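Local coordinates for protein acireductone dioxygenase (Bacillus anthracis, PDB 4QGL) that probably catalyses oxygen-dependent cleavage of the acireductone of the methionine salvage pathway, giving different products depending on whether iron or nickel is bound, at residues R9-N14 and F129-L134; Y50-E55 and Q157-R162; E59-F64 and K78-I83; H117-I122 and T151-R156. One frame throughout, in Å; residues are numbered along the deposited sequence.

Contact 1 (R9-N14 and F129-L134); sequences RIHEVN and FFDVEL
Asp131 holds His11 and Arg9 together, giving each one carboxylate oxygen. His11 NE2 donates to Asp131 OD1 at 2.8 Å in a nearly straight bond, 169° at the hydrogen. The oxygen lies in the imidazole plane, yet the nitrogen reaches it from above the carboxylate, whose plane stands almost perpendicular to the ring. Asp131 OD2 forms a salt bridge with Arg9 NH1, 2.8 Å away, although the hydrogen bond within it is bent and weak. The two side chains run side by side: Arg9 starts with CG anti to the backbone N (chi1 -150°), and bends at the next two torsions bring the guanidinium round, with His11 CD2 against one of its faces.

A face of the His11 ring also receives Phe129 CB, 3.5 Å from the ring centroid in a CH-pi contact, while the phenyl group leads away. Behind these side chains, strands 7-10 and 129-134 pair antiparallel: Asp131 N donates to Arg9 O at 2.9 Å, and His11 N to Phe129 O at 2.9 Å, toward the end of the first strand. On the opposite face of the sheet, Ile10 and Phe130 form a non-hydrogen-bonded pair, and the Phe130 ring goes on to meet Phe26 of helix 20-29 edge-to-face. A weak bond also links Arg9 NH2 to Asn14 OD1 in the following loop.

A buried aspartate with an imidazole N-H and an arginine beside it is probably ionised, and its negative charge would in turn polarise the imidazole and stabilise a positive charge on it.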
# COMPACT_ATOMS: atom_id res chain seq x y z
N ARG A 9 8.76 10.58 -4.97
CA ARG A 9 9.93 10.80 -5.81
C ARG A 9 9.54 10.71 -7.28
O ARG A 9 9.08 9.69 -7.73
CB ARG A 9 10.98 9.75 -5.51
CG ARG A 9 12.40 10.21 -5.72
CD ARG A 9 13.00 9.65 -6.98
NE ARG A 9 12.87 8.21 -7.00
CZ ARG A 9 13.02 7.43 -8.07
NH1 ARG A 9 12.83 6.12 -7.96
NH2 ARG A 9 13.36 7.96 -9.26
N ILE A 10 9.71 11.80 -8.02
CA ILE A 10 9.36 11.83 -9.43
C ILE A 10 10.51 11.25 -10.22
O ILE A 10 11.63 11.56 -9.94
CB ILE A 10 9.00 13.26 -9.88
CG1 ILE A 10 7.74 13.72 -9.13
CG2 ILE A 10 8.72 13.33 -11.37
CD1 ILE A 10 8.04 14.89 -8.23
N HIS A 11 10.21 10.42 -11.21
CA HIS A 11 11.21 9.51 -11.84
C HIS A 11 12.32 10.06 -12.70
O HIS A 11 13.48 9.69 -12.51
CB HIS A 11 10.53 8.40 -12.63
CG HIS A 11 10.17 7.25 -11.78
ND1 HIS A 11 10.25 5.95 -12.22
CD2 HIS A 11 9.79 7.19 -10.48
CE1 HIS A 11 9.89 5.13 -11.24
NE2 HIS A 11 9.60 5.86 -10.18
N GLU A 12 12.01 10.86 -13.70
CA GLU A 12 13.11 11.26 -14.58
C GLU A 12 14.02 12.26 -13.87
O GLU A 12 15.22 12.07 -13.77
CB GLU A 12 12.60 11.86 -15.90
N VAL A 13 13.40 13.28 -13.32
CA VAL A 13 14.07 14.43 -12.75
C VAL A 13 14.62 14.10 -11.36
O VAL A 13 15.45 14.83 -10.85
CB VAL A 13 13.08 15.60 -12.65
CG1 VAL A 13 13.80 16.92 -12.44
CG2 VAL A 13 12.23 15.68 -13.92
N ASN A 14 14.11 13.05 -10.73
CA ASN A 14 14.58 12.65 -9.39
C ASN A 14 14.19 13.56 -8.22
O ASN A 14 14.66 13.37 -7.11
CB ASN A 14 16.10 12.46 -9.40
CG ASN A 14 16.51 11.06 -9.80
OD1 ASN A 14 15.81 10.09 -9.50
ND2 ASN A 14 17.65 10.94 -10.45
N PHE A 129 6.47 8.58 -14.34
CA PHE A 129 6.32 7.71 -13.20
C PHE A 129 6.70 8.44 -11.95
O PHE A 129 7.64 9.24 -11.99
CB PHE A 129 7.18 6.47 -13.37
CG PHE A 129 6.45 5.34 -14.02
CD1 PHE A 129 6.31 5.30 -15.40
CD2 PHE A 129 5.86 4.34 -13.25
CE1 PHE A 129 5.60 4.27 -15.98
CE2 PHE A 129 5.15 3.32 -13.82
CZ PHE A 129 5.03 3.27 -15.19
N PHE A 130 5.97 8.19 -10.87
CA PHE A 130 6.39 8.69 -9.59
C PHE A 130 6.28 7.56 -8.58
O PHE A 130 5.57 6.59 -8.81
CB PHE A 130 5.57 9.91 -9.17
CG PHE A 130 4.10 9.62 -8.99
CD1 PHE A 130 3.19 9.89 -10.01
CD2 PHE A 130 3.63 9.09 -7.80
CE1 PHE A 130 1.86 9.61 -9.86
CE2 PHE A 130 2.27 8.85 -7.63
CZ PHE A 130 1.39 9.09 -8.66
N ASP A 131 7.06 7.65 -7.51
CA ASP A 131 7.05 6.68 -6.44
C ASP A 131 6.16 7.23 -5.36
O ASP A 131 6.16 8.41 -5.12
CB ASP A 131 8.44 6.53 -5.79
CG ASP A 131 9.42 5.72 -6.60
OD1 ASP A 131 9.02 5.04 -7.58
OD2 ASP A 131 10.62 5.76 -6.24
N VAL A 132 5.43 6.37 -4.70
CA VAL A 132 4.94 6.71 -3.41
C VAL A 132 5.62 5.75 -2.50
O VAL A 132 5.52 4.52 -2.66
CB VAL A 132 3.41 6.57 -3.30
CG1 VAL A 132 2.93 7.18 -2.00
CG2 VAL A 132 2.75 7.27 -4.47
N GLU A 133 6.32 6.30 -1.52
CA GLU A 133 7.00 5.49 -0.53
C GLU A 133 6.20 5.53 0.76
O GLU A 133 5.96 6.60 1.31
CB GLU A 133 8.38 6.04 -0.26
CG GLU A 133 9.22 6.26 -1.51
CD GLU A 133 10.42 7.12 -1.19
OE1 GLU A 133 10.42 7.76 -0.12
OE2 GLU A 133 11.39 7.20 -1.98
N LEU A 134 5.86 4.35 1.25
CA LEU A 134 4.86 4.27 2.28
C LEU A 134 5.44 3.94 3.64
O LEU A 134 6.33 3.10 3.74
CB LEU A 134 3.85 3.18 1.90
CG LEU A 134 3.20 3.34 0.54
CD1 LEU A 134 2.32 2.14 0.27
CD2 LEU A 134 2.39 4.61 0.46

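Contact 2 (Y50-E55 and Q157-R162)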
# COMPACT_ATOMS: atom_id res chain seq x y z
N TYR A 50 6.12 -10.04 12.04
CA TYR A 50 6.05 -10.58 10.68
C TYR A 50 5.68 -12.06 10.62
O TYR A 50 5.35 -12.55 9.56
CB TYR A 50 7.38 -10.35 9.94
CG TYR A 50 7.66 -8.88 9.65
CD1 TYR A 50 7.19 -8.28 8.48
CD2 TYR A 50 8.37 -8.09 10.55
CE1 TYR A 50 7.41 -6.95 8.23
CE2 TYR A 50 8.60 -6.76 10.30
CZ TYR A 50 8.12 -6.19 9.13
OH TYR A 50 8.33 -4.87 8.86
N SER A 51 5.77 -12.79 11.73
CA SER A 51 5.26 -14.16 11.76
C SER A 51 3.94 -14.12 12.49
O SER A 51 3.87 -14.24 13.72
CB SER A 51 6.21 -15.09 12.48
OG SER A 51 6.59 -14.50 13.69
N LEU A 52 2.90 -13.98 11.69
CA LEU A 52 1.59 -13.62 12.16
C LEU A 52 0.74 -14.85 12.32
O LEU A 52 0.65 -15.68 11.40
CB LEU A 52 0.96 -12.64 11.17
CG LEU A 52 1.66 -11.29 11.17
CD1 LEU A 52 1.14 -10.33 10.14
CD2 LEU A 52 1.52 -10.68 12.56
N THR A 53 0.10 -14.98 13.48
CA THR A 53 -0.86 -16.06 13.70
C THR A 53 -2.20 -15.68 13.08
O THR A 53 -2.38 -14.52 12.67
CB THR A 53 -1.00 -16.48 15.19
OG1 THR A 53 -1.59 -15.44 16.01
CG2 THR A 53 0.38 -16.89 15.74
N ASP A 54 -3.08 -16.66 12.97
CA ASP A 54 -4.48 -16.43 12.55
C ASP A 54 -5.21 -15.44 13.52
O ASP A 54 -6.02 -14.61 13.09
CB ASP A 54 -5.23 -17.78 12.42
CG ASP A 54 -4.65 -18.70 11.28
OD1 ASP A 54 -4.43 -18.19 10.14
OD2 ASP A 54 -4.45 -19.93 11.52
N GLU A 55 -4.88 -15.53 14.80
CA GLU A 55 -5.35 -14.60 15.83
C GLU A 55 -4.80 -13.17 15.68
O GLU A 55 -5.51 -12.20 15.87
CB GLU A 55 -4.95 -15.15 17.19
CG GLU A 55 -5.51 -14.39 18.38
CD GLU A 55 -4.63 -14.52 19.63
OE1 GLU A 55 -3.42 -14.14 19.57
OE2 GLU A 55 -5.17 -14.98 20.68
N GLN A 157 10.72 -6.28 3.78
CA GLN A 157 9.65 -6.83 4.60
C GLN A 157 8.47 -5.86 4.69
O GLN A 157 8.65 -4.65 4.86
CB GLN A 157 10.16 -7.16 5.98
CG GLN A 157 10.62 -5.94 6.72
CD GLN A 157 11.33 -6.28 7.98
OE1 GLN A 157 11.42 -7.44 8.34
NE2 GLN A 157 11.87 -5.26 8.65
N VAL A 158 7.27 -6.39 4.58
CA VAL A 158 6.09 -5.57 4.75
C VAL A 158 4.95 -6.39 5.34
O VAL A 158 4.80 -7.59 5.04
CB VAL A 158 5.71 -4.90 3.40
CG1 VAL A 158 4.96 -5.84 2.48
CG2 VAL A 158 4.88 -3.67 3.63
N VAL A 159 4.18 -5.74 6.20
CA VAL A 159 2.84 -6.25 6.62
C VAL A 159 1.78 -5.25 6.20
O VAL A 159 1.94 -4.07 6.44
CB VAL A 159 2.74 -6.47 8.12
CG1 VAL A 159 1.34 -6.92 8.49
CG2 VAL A 159 3.68 -7.55 8.58
N ALA A 160 0.70 -5.75 5.59
CA ALA A 160 -0.39 -4.93 5.01
C ALA A 160 -1.76 -5.55 5.13
O ALA A 160 -1.93 -6.76 5.14
CB ALA A 160 -0.10 -4.67 3.53
N ILE A 161 -2.74 -4.69 5.12
CA ILE A 161 -4.11 -5.08 4.94
C ILE A 161 -4.48 -4.81 3.49
O ILE A 161 -4.22 -3.74 3.00
CB ILE A 161 -5.05 -4.29 5.86
CG1 ILE A 161 -4.63 -4.46 7.31
CG2 ILE A 161 -6.45 -4.81 5.69
CD1 ILE A 161 -5.36 -3.53 8.27
N ARG A 162 -5.08 -5.77 2.81
CA ARG A 162 -5.54 -5.54 1.47
C ARG A 162 -7.04 -5.46 1.49
O ARG A 162 -7.72 -6.33 2.05
CB ARG A 162 -5.15 -6.69 0.58
CG ARG A 162 -3.77 -7.21 0.87
CD ARG A 162 -3.82 -8.71 0.76
NE ARG A 162 -3.49 -9.16 -0.58
CZ ARG A 162 -3.76 -10.37 -1.04
NH1 ARG A 162 -3.41 -10.68 -2.27
NH2 ARG A 162 -4.37 -11.27 -0.28
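In this cupin fold, built on two antiparallel sheets, Tyr50 and Leu52 lie on the loop that enters helix 54-63 and cover Gln157, just before strand 158-164, and Val159 near its start. The contact is made by side chains packing without hydrogen bonds between the two segments.

Tyr50 and Gln157 stack flat on flat: the phenol ring and the amide are only 8° from parallel, although the two side chains cross at about a right angle. Gln157 OE1 sits over one ring face near its rim, 3.5 Å from Tyr50 CE2, and Gln157 CD lies 3.4 Å from Tyr50 CZ. The stack begins with Gln157 CG placed between its backbone N and carbonyl carbon (chi1 64°), after which the chain runs extended across the ring. A long, flat-ended glutamine suits this role, since its methylenes also touch the phenol. Tyr50 OH spends its polarity outside the contact, on a hydrogen bond to Glu48 OE1, and Tyr50 O is bonded by Ser84 OG of strand 79-85.

Deeper in, each methyl of the buried Val159 has a different nearest partner, a task for which a beta-branched residue is well shaped. CG2 lies against the ring, 3.6 Å from Tyr50 CD1. CG1 points toward the other hydrophobic residue of the loop and meets it tip to tip, with Val159 CG1 3.8 Å from Leu52 CD1.

Contact 3 (E59-F64 and K78-I83)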
# COMPACT_ATOMS: atom_id res chain seq x y z
N GLU A 59 -7.02 -9.76 14.93
CA GLU A 59 -6.87 -8.61 15.82
C GLU A 59 -6.54 -7.33 15.10
O GLU A 59 -7.05 -6.29 15.45
CB GLU A 59 -5.76 -8.88 16.79
CG GLU A 59 -5.81 -7.99 18.00
CD GLU A 59 -4.83 -8.43 19.07
OE1 GLU A 59 -4.70 -7.69 20.06
OE2 GLU A 59 -4.19 -9.51 18.91
N ILE A 60 -5.66 -7.43 14.12
CA ILE A 60 -5.25 -6.30 13.31
C ILE A 60 -6.45 -5.72 12.58
O ILE A 60 -6.69 -4.51 12.63
CB ILE A 60 -4.15 -6.72 12.32
CG1 ILE A 60 -2.81 -6.81 13.05
CG2 ILE A 60 -4.03 -5.74 11.15
CD1 ILE A 60 -1.64 -7.18 12.15
N LEU A 61 -7.21 -6.58 11.93
CA LEU A 61 -8.51 -6.20 11.35
C LEU A 61 -9.57 -5.71 12.36
O LEU A 61 -10.45 -4.94 12.02
CB LEU A 61 -9.09 -7.38 10.58
CG LEU A 61 -8.28 -7.80 9.35
CD1 LEU A 61 -8.92 -9.05 8.76
CD2 LEU A 61 -8.19 -6.67 8.33
N ALA A 62 -9.50 -6.15 13.60
CA ALA A 62 -10.37 -5.57 14.60
C ALA A 62 -10.03 -4.14 14.97
O ALA A 62 -10.92 -3.34 15.20
CB ALA A 62 -10.40 -6.44 15.84
N VAL A 63 -8.75 -3.82 15.08
CA VAL A 63 -8.33 -2.49 15.51
C VAL A 63 -8.67 -1.40 14.50
O VAL A 63 -9.09 -0.33 14.88
CB VAL A 63 -6.83 -2.47 15.85
CG1 VAL A 63 -6.38 -1.11 16.33
CG2 VAL A 63 -6.52 -3.45 16.94
N PHE A 64 -8.48 -1.67 13.20
CA PHE A 64 -8.81 -0.68 12.17
C PHE A 64 -10.15 -0.91 11.51
O PHE A 64 -10.43 -0.32 10.48
CB PHE A 64 -7.72 -0.60 11.12
CG PHE A 64 -6.40 -0.21 11.70
CD1 PHE A 64 -6.10 1.12 11.95
CD2 PHE A 64 -5.48 -1.19 12.05
CE1 PHE A 64 -4.90 1.47 12.53
CE2 PHE A 64 -4.27 -0.84 12.61
CZ PHE A 64 -3.98 0.48 12.85
N LYS A 78 -15.43 -4.52 -0.55
CA LYS A 78 -16.18 -5.61 0.10
C LYS A 78 -15.41 -6.49 1.09
O LYS A 78 -15.88 -6.77 2.17
CB LYS A 78 -16.79 -6.54 -0.95
CG LYS A 78 -17.46 -5.81 -2.09
CD LYS A 78 -18.58 -6.60 -2.75
CE LYS A 78 -19.36 -5.68 -3.69
NZ LYS A 78 -20.54 -6.36 -4.30
N ALA A 79 -14.24 -6.96 0.70
CA ALA A 79 -13.51 -7.95 1.47
C ALA A 79 -12.15 -7.42 1.83
O ALA A 79 -11.67 -6.46 1.23
CB ALA A 79 -13.38 -9.20 0.64
N HIS A 80 -11.51 -8.06 2.80
CA HIS A 80 -10.20 -7.63 3.29
C HIS A 80 -9.46 -8.75 3.99
O HIS A 80 -10.09 -9.65 4.58
CB HIS A 80 -10.33 -6.43 4.24
CG HIS A 80 -11.42 -6.55 5.25
ND1 HIS A 80 -12.72 -6.16 5.00
CD2 HIS A 80 -11.41 -7.00 6.53
CE1 HIS A 80 -13.46 -6.36 6.08
NE2 HIS A 80 -12.69 -6.87 7.02
N ASP A 81 -8.12 -8.70 3.93
CA ASP A 81 -7.30 -9.64 4.68
C ASP A 81 -5.91 -9.10 4.96
O ASP A 81 -5.62 -7.96 4.67
CB ASP A 81 -7.23 -10.99 3.98
CG ASP A 81 -6.59 -10.93 2.61
OD1 ASP A 81 -5.79 -9.99 2.29
OD2 ASP A 81 -6.90 -11.87 1.83
N VAL A 82 -5.06 -9.92 5.55
CA VAL A 82 -3.74 -9.48 5.91
C VAL A 82 -2.72 -10.37 5.25
O VAL A 82 -2.84 -11.58 5.28
CB VAL A 82 -3.54 -9.49 7.43
CG1 VAL A 82 -2.17 -8.95 7.80
CG2 VAL A 82 -4.63 -8.67 8.10
N ILE A 83 -1.72 -9.75 4.64
CA ILE A 83 -0.57 -10.50 4.15
C ILE A 83 0.74 -9.98 4.75
O ILE A 83 0.85 -8.83 5.12
CB ILE A 83 -0.57 -10.54 2.61
CG1 ILE A 83 -0.73 -9.16 1.98
CG2 ILE A 83 -1.74 -11.40 2.13
CD1 ILE A 83 0.57 -8.51 1.62
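Where helix 54-63 packs on strand 79-85, the outermost strand of one sheet of the cupin fold, Leu61 fits against His80 and Val82. The axes of the segments 59-63 and 79-83 approach to 9.0 Å and make an angle of 128° between their directions, so the helix runs askew across the strand; within the two segments, Ile60 and Leu61 make the contact from the helix side.

Leu61 carries most of the contact. Its CG lies anti to its own carbonyl carbon (chi1 -64°), and both methyls reach His80: Leu61 CD2 is 3.7 Å from His80 CD2, while Leu61 CD1 lies in the imidazole plane at the ring edge. The meeting is with a ring carbon, leaving the imidazole nitrogens out of it. On its other flank, Leu61 slides past Val82 in the opposite direction, with Leu61 CG 4.0 Å from Val82 CG2. The same methyl is met by the preceding helical residue, Ile60 CG2 lying 4.3 Å from Val82 CG2. These apolar contacts suit branched aliphatic residues; Ile60 and Val82 are buried, whereas the His80 end is at the surface.

His80 and Val82 direct their CB atoms toward the helix, whereas Asp81 between them turns away and forms a salt bridge with Arg162 of strand 158-164. Opposite Phe164 of that strand, Lys78 and Ala79 form a classic beta bulge. The Leu61 side chain also touches Ile161 of strand 158-164. Helix 65-75 follows closely in the chain, and its Ile68 packs on both Leu61 and His80, so helix 65-75 borders the contact of helix 54-63 with the edge strand.

Contact 4 (H117-I122 and T151-R156); sequences HGIFAI and TLQDDR. With CD (cadmium ion), chain C.
His117 and Asp155 meet where strand 116-123 of the cupin fold faces the loop after strand 148-151. His117 ND1 donates to Asp155 OD2 at 2.8 Å, with the oxygen in the ring plane but the nitrogen above the plane of the carboxylate. The other ring nitrogen, His117 NE2, binds a cadmium ion at 2.7 Å, a site that Glu135 and Gly1 help to complete and that is distinct from the one formed by His103, His105, Glu109 and His148. Both imidazole nitrogens are thus used, and the carboxylate and the metal together probably fix the ring's rotation; the charge of this second-shell carboxylate would probably strengthen NE2 as a ligand.

The backbone is satisfied in pairs. Ile119 N donates to Thr151 O at 2.8 Å and Thr151 N returns a bond to Ile119 O at 3.0 Å, an antiparallel hydrogen-bonded pair, while His117 N turns to Gln157. In the loop, Arg156 N bonds to Gln153 O, closing the type I turn that presents Asp155.

The Gln153 side chain, its CG anti to the carbonyl carbon (chi1 -57°), lies against His117 CB and across Ile119 at about a right angle, Gln153 CG being 3.9 Å from Ile119 CG1.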
# COMPACT_ATOMS: atom_id res chain seq x y z
N HIS A 117 7.81 -1.60 4.94
CA HIS A 117 7.75 -0.57 3.87
C HIS A 117 7.36 -1.11 2.52
O HIS A 117 7.48 -2.31 2.25
CB HIS A 117 9.10 0.13 3.70
CG HIS A 117 9.66 0.68 4.98
ND1 HIS A 117 10.41 -0.08 5.84
CD2 HIS A 117 9.60 1.92 5.52
CE1 HIS A 117 10.78 0.66 6.88
NE2 HIS A 117 10.30 1.88 6.70
N GLY A 118 6.85 -0.25 1.65
CA GLY A 118 6.70 -0.61 0.26
C GLY A 118 6.87 0.62 -0.58
O GLY A 118 6.88 1.73 -0.06
N ILE A 119 7.05 0.42 -1.88
CA ILE A 119 7.05 1.51 -2.84
C ILE A 119 6.08 1.16 -3.95
O ILE A 119 6.24 0.14 -4.57
CB ILE A 119 8.42 1.76 -3.49
CG1 ILE A 119 9.54 1.98 -2.47
CG2 ILE A 119 8.35 3.03 -4.34
CD1 ILE A 119 10.92 1.66 -3.00
N PHE A 120 5.11 2.02 -4.20
CA PHE A 120 4.34 1.92 -5.42
C PHE A 120 4.85 2.89 -6.45
O PHE A 120 5.02 4.07 -6.17
CB PHE A 120 2.89 2.23 -5.17
CG PHE A 120 2.10 1.02 -4.78
CD1 PHE A 120 1.73 0.10 -5.73
CD2 PHE A 120 1.73 0.78 -3.45
CE1 PHE A 120 1.02 -1.02 -5.39
CE2 PHE A 120 1.02 -0.35 -3.11
CZ PHE A 120 0.67 -1.25 -4.08
N ALA A 121 5.04 2.41 -7.67
CA ALA A 121 5.50 3.26 -8.77
C ALA A 121 4.35 3.46 -9.74
O ALA A 121 3.95 2.51 -10.41
CB ALA A 121 6.71 2.63 -9.49
N ILE A 122 3.86 4.69 -9.86
CA ILE A 122 2.61 4.93 -10.59
C ILE A 122 2.86 5.87 -11.75
O ILE A 122 3.58 6.88 -11.63
CB ILE A 122 1.51 5.46 -9.64
CG1 ILE A 122 1.23 4.43 -8.55
CG2 ILE A 122 0.21 5.69 -10.40
CD1 ILE A 122 0.83 5.03 -7.22
N THR A 151 7.45 -2.56 -5.18
CA THR A 151 8.79 -2.94 -4.79
C THR A 151 8.87 -2.86 -3.27
O THR A 151 8.28 -1.98 -2.62
CB THR A 151 9.81 -2.01 -5.48
OG1 THR A 151 10.06 -2.45 -6.83
CG2 THR A 151 11.09 -1.99 -4.75
N LEU A 152 9.58 -3.80 -2.67
CA LEU A 152 9.98 -3.59 -1.32
C LEU A 152 11.17 -2.65 -1.26
O LEU A 152 11.80 -2.33 -2.23
CB LEU A 152 10.35 -4.90 -0.66
CG LEU A 152 9.25 -5.94 -0.63
CD1 LEU A 152 9.83 -7.30 -0.35
CD2 LEU A 152 8.23 -5.54 0.42
N GLN A 153 11.45 -2.19 -0.07
CA GLN A 153 12.62 -1.41 0.17
C GLN A 153 13.71 -2.34 0.64
O GLN A 153 13.63 -3.56 0.47
CB GLN A 153 12.32 -0.32 1.20
CG GLN A 153 11.16 0.57 0.77
CD GLN A 153 11.36 2.02 1.18
OE1 GLN A 153 10.67 2.53 2.05
NE2 GLN A 153 12.27 2.70 0.53
N ASP A 154 14.75 -1.77 1.22
CA ASP A 154 15.98 -2.51 1.47
C ASP A 154 15.87 -3.35 2.73
O ASP A 154 16.71 -4.17 2.97
CB ASP A 154 17.17 -1.54 1.47
CG ASP A 154 17.28 -0.73 0.14
OD1 ASP A 154 16.54 -1.08 -0.80
OD2 ASP A 154 18.06 0.25 0.03
N ASP A 155 14.82 -3.17 3.52
CA ASP A 155 14.56 -4.06 4.64
C ASP A 155 13.78 -5.29 4.17
O ASP A 155 13.57 -6.23 4.96
CB ASP A 155 13.86 -3.34 5.82
CG ASP A 155 12.54 -2.65 5.41
OD1 ASP A 155 12.49 -2.12 4.27
OD2 ASP A 155 11.55 -2.65 6.23
N ARG A 156 13.37 -5.29 2.89
CA ARG A 156 12.66 -6.43 2.26
C ARG A 156 11.59 -7.08 3.18
O ARG A 156 11.55 -8.29 3.32
CB ARG A 156 13.65 -7.50 1.75
CG ARG A 156 14.76 -7.05 0.80
CD ARG A 156 14.34 -7.15 -0.66
NE ARG A 156 14.32 -8.55 -1.14
CZ ARG A 156 13.92 -8.94 -2.35
NH1 ARG A 156 13.50 -8.04 -3.25
NH2 ARG A 156 13.93 -10.22 -2.68
CD CD C . 10.34 4.23 7.93

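Contacts 1 and 4 belong to one sheet, with strands 116-123 and 129-134 side by side; there Asp131 CG packs on Ile119 CG2. On the other sheet, contact 2 uses the loop leading into helix 54-63 and contact 3 its later part, against strands 158-164 and 79-85. Contact 4 lies nearest the chain's centre, about 9 Å between centres; the others about 13 to 15 Å out, and contact 3 includes exposed His80. The first pair combines strand pairing with a histidine-carboxylate bond; the second relies on side-chain packing, a ring-amide stack in contact 2, aliphatic groups and an imidazole edge in contact 3. Contact 4 alone includes a metal ion; Val158-Leu152 packing joins it to contact 2.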